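Local coordinates for IclR transcriptional regulator (Thermotoga maritima, PDB 1MKM), which probably binds DNA through a winged helix-turn-helix domain and regulates transcription as a member of the IclR family, at the interface of chains A and B and the interface of chains A and C. Numbering follows the deposited sequence. Chains: chain A/B/C, IclR transcriptional regulator.

Contact 1: the interface of chains A and B. Residues chain A 114, 116, 123; chain B 76-77.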
# COMPACT_ATOMS: atom_id res chain seq x y z
N LYS A 114 -7.21 -2.91 -3.49
CA LYS A 114 -8.37 -3.79 -3.52
C LYS A 114 -9.70 -3.03 -3.46
O LYS A 114 -9.95 -2.28 -2.53
CB LYS A 114 -8.24 -4.77 -2.34
CG LYS A 114 -9.48 -5.00 -1.51
CD LYS A 114 -9.09 -5.77 -0.28
CE LYS A 114 -10.27 -6.09 0.61
NZ LYS A 114 -9.81 -6.72 1.89
N GLU A 116 -13.52 -3.70 -3.14
CA GLU A 116 -14.58 -4.67 -2.87
C GLU A 116 -15.95 -3.98 -2.84
O GLU A 116 -16.08 -2.86 -2.37
CB GLU A 116 -14.31 -5.44 -1.56
CG GLU A 116 -14.29 -4.62 -0.29
CD GLU A 116 -13.69 -5.40 0.89
OE1 GLU A 116 -13.87 -4.97 2.04
OE2 GLU A 116 -13.04 -6.44 0.66
N MET A 123 -13.04 -10.03 2.20
CA MET A 123 -11.79 -10.77 2.21
C MET A 123 -10.82 -10.28 3.29
O MET A 123 -10.73 -9.09 3.58
CB MET A 123 -11.12 -10.64 0.84
CG MET A 123 -12.03 -10.96 -0.33
SD MET A 123 -11.82 -12.63 -0.93
CE MET A 123 -10.11 -12.59 -1.52
N ARG B 76 -14.26 0.32 6.72
CA ARG B 76 -13.58 -0.73 5.97
C ARG B 76 -12.92 -0.26 4.72
O ARG B 76 -11.93 -0.85 4.28
CB ARG B 76 -14.55 -1.85 5.63
CG ARG B 76 -14.07 -2.74 4.50
CD ARG B 76 -14.86 -4.00 4.46
NE ARG B 76 -14.63 -4.78 5.67
CZ ARG B 76 -13.73 -5.74 5.78
NH1 ARG B 76 -12.96 -6.08 4.76
NH2 ARG B 76 -13.59 -6.37 6.95
N ARG B 77 -13.44 0.80 4.11
CA ARG B 77 -12.81 1.25 2.88
C ARG B 77 -12.21 2.62 3.00
O ARG B 77 -11.84 3.22 1.99
CB ARG B 77 -13.78 1.18 1.71
CG ARG B 77 -14.99 2.07 1.80
CD ARG B 77 -15.83 1.90 0.56
NE ARG B 77 -16.23 0.51 0.36
CZ ARG B 77 -16.81 0.03 -0.73
NH1 ARG B 77 -17.08 0.82 -1.77
NH2 ARG B 77 -17.13 -1.26 -0.79
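A:Glu116 and B:Arg76 form the charged link of this patch between two copies of this IclR-family winged helix-turn-helix regulator. A:Glu116 lies in the loop after strand 108-115. B:Arg76 and B:Arg77 close helix 66-77 of the partner. The interface is two-fold symmetric, so the same contact recurs with the chains exchanged. This pairing may or may not be the biological dimer.

The salt bridge is also a hydrogen bond. NH1 of the B:Arg76 guanidinium donates to the carboxylate oxygen OE1 of A:Glu116 at 3.1 Å, and the bond is fairly straight, 160° at the hydrogen. OE1 takes it on its syn lone pair, the side facing OE2. The acceptor sits at the edge of the guanidinium, close to its plane. The carboxylate is turned only 24° from that plane, although the two side chains cross at about a right angle. B:Arg76 bends at chi3 (-64°), which folds its guanidinium back towards the carboxylate.

On the chain A side, NZ of A:Lys114 lies 3.5 Å from OE2 of A:Glu116, a second salt bridge. The carboxylate thus has a cationic partner at each oxygen, which probably steadies its rotation and its negative charge. The same NZ donates to the backbone O of A:Met123 at 3.0 Å, from above the carbonyl plane. This bond probably helps to hold the ammonium beside OE2. An alanine in place of B:Arg76 would probably leave OE1 of A:Glu116 without its cationic mate across the interface and the carboxylate freer to turn.

The methylene CD of B:Arg76 runs alongside the carboxylate, 4.0 Å from the carbon CD of A:Glu116. Its approach to OE1 is too close to be trusted. B:Arg77 brings its guanidinium near the backbone carbonyl of A:Glu116, but the modelled approach is doubtful and is not a hydrogen bond.

Contact 2: the interface of chains A and C. Residues chain A 71, 74-75, 78; chain C 63-65, 68.
C:Ile68 fills the apolar centre, set between A:Val74, A:Leu75 and A:Phe78. It belongs to helix 66-75 of chain C and meets the C-terminal half of helix 66-77 of chain A and the residue just beyond it. Its CG1 lies 3.8 Å from CG1 of A:Val74, and the two side chains cross obliquely. With chi1 at -62°, CG1 of C:Ile68 points away from its own carbonyl carbon and carries CD1 towards the phenyl ring. CD1 sits over one face of A:Phe78, offset toward the rim, 3.9 Å from the ring atom CD1. The other branch, CG2, turns to A:Leu75 and comes within 4.1 Å of its CG. These two side chains cross at about a right angle.

Where the helices come close, A:Gly71 has no side chain to hold them apart. Its CA is 4.0 Å from CA of C:Ile68. On the other flank, CG1 of A:Val74 reaches CB of C:Pro63 at 4.0 Å.

Further out lies backbone at the end of strand 61-63 and in the following turn of chain C. CE1 of A:Phe78 comes near the carbonyl oxygens of C:Pro63 and C:Gly64, which lie on opposite sides of the ring plane. The approach to C:Pro63 is too short to carry weight. The two copies are not related by an exact two-fold here, and the structure alone does not show whether this contact forms in solution. CZ of A:Phe78 ends 4.0 Å from the backbone N of C:Tyr65.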
# COMPACT_ATOMS: atom_id res chain seq x y z
N GLY A 71 15.88 7.91 -15.36
CA GLY A 71 15.17 6.66 -15.48
C GLY A 71 14.93 5.98 -14.15
O GLY A 71 13.80 5.68 -13.78
N VAL A 74 12.77 7.94 -11.67
CA VAL A 74 11.34 7.90 -11.98
C VAL A 74 10.77 6.53 -11.63
O VAL A 74 9.73 6.46 -10.99
CB VAL A 74 11.08 8.20 -13.48
CG1 VAL A 74 9.61 8.04 -13.80
CG2 VAL A 74 11.53 9.62 -13.81
N LEU A 75 11.44 5.47 -12.06
CA LEU A 75 10.99 4.10 -11.79
C LEU A 75 10.79 3.92 -10.31
O LEU A 75 9.79 3.36 -9.87
CB LEU A 75 12.04 3.07 -12.26
CG LEU A 75 11.60 1.62 -12.55
CD1 LEU A 75 12.82 0.73 -12.66
CD2 LEU A 75 10.71 1.09 -11.48
N PHE A 78 7.55 5.45 -9.34
CA PHE A 78 6.38 5.24 -10.18
C PHE A 78 5.34 4.51 -9.33
O PHE A 78 5.69 3.64 -8.55
CB PHE A 78 6.75 4.41 -11.40
CG PHE A 78 6.03 4.82 -12.65
CD1 PHE A 78 6.24 6.08 -13.22
CD2 PHE A 78 5.19 3.93 -13.31
CE1 PHE A 78 5.64 6.44 -14.43
CE2 PHE A 78 4.58 4.29 -14.53
CZ PHE A 78 4.81 5.55 -15.08
N PRO C 63 5.23 12.14 -13.81
CA PRO C 63 6.18 11.63 -14.80
C PRO C 63 5.73 10.36 -15.51
O PRO C 63 5.12 9.47 -14.90
CB PRO C 63 7.47 11.44 -13.99
CG PRO C 63 6.99 11.30 -12.58
CD PRO C 63 5.87 12.29 -12.49
N GLY C 64 6.04 10.28 -16.80
CA GLY C 64 5.68 9.14 -17.60
C GLY C 64 6.70 8.02 -17.55
O GLY C 64 7.65 8.05 -16.76
N TYR C 65 6.51 7.03 -18.41
CA TYR C 65 7.36 5.86 -18.47
C TYR C 65 8.54 6.01 -19.42
O TYR C 65 9.52 5.29 -19.31
CB TYR C 65 6.53 4.67 -18.94
CG TYR C 65 6.40 4.64 -20.45
CD1 TYR C 65 7.33 3.95 -21.23
CD2 TYR C 65 5.41 5.39 -21.09
CE1 TYR C 65 7.29 4.02 -22.62
CE2 TYR C 65 5.36 5.46 -22.49
CZ TYR C 65 6.31 4.77 -23.24
OH TYR C 65 6.29 4.84 -24.61
N ILE C 68 11.96 6.07 -18.07
CA ILE C 68 12.29 4.75 -17.55
C ILE C 68 12.81 3.89 -18.71
O ILE C 68 13.85 3.24 -18.60
CB ILE C 68 11.06 4.06 -16.92
CG1 ILE C 68 10.56 4.89 -15.74
CG2 ILE C 68 11.44 2.68 -16.46
CD1 ILE C 68 9.17 4.50 -15.20

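The C-alpha centres of contact 1 and contact 2 are about 29 Å apart. Both use helix 66-77 of the protein. Contact 1 takes its last residues from chain B. Contact 2 uses its C-terminal half, with the residue just after it, in chain A, and the matching helix of chain C together with the strand end and loop before it. One segment therefore serves two partners in different copies. In these patches chain A meets B mainly by charge and C mainly by apolar contact. The deposited assembly holds four copies, and the two contacts may help join them, though the structure alone does not show that this tetramer forms in solution.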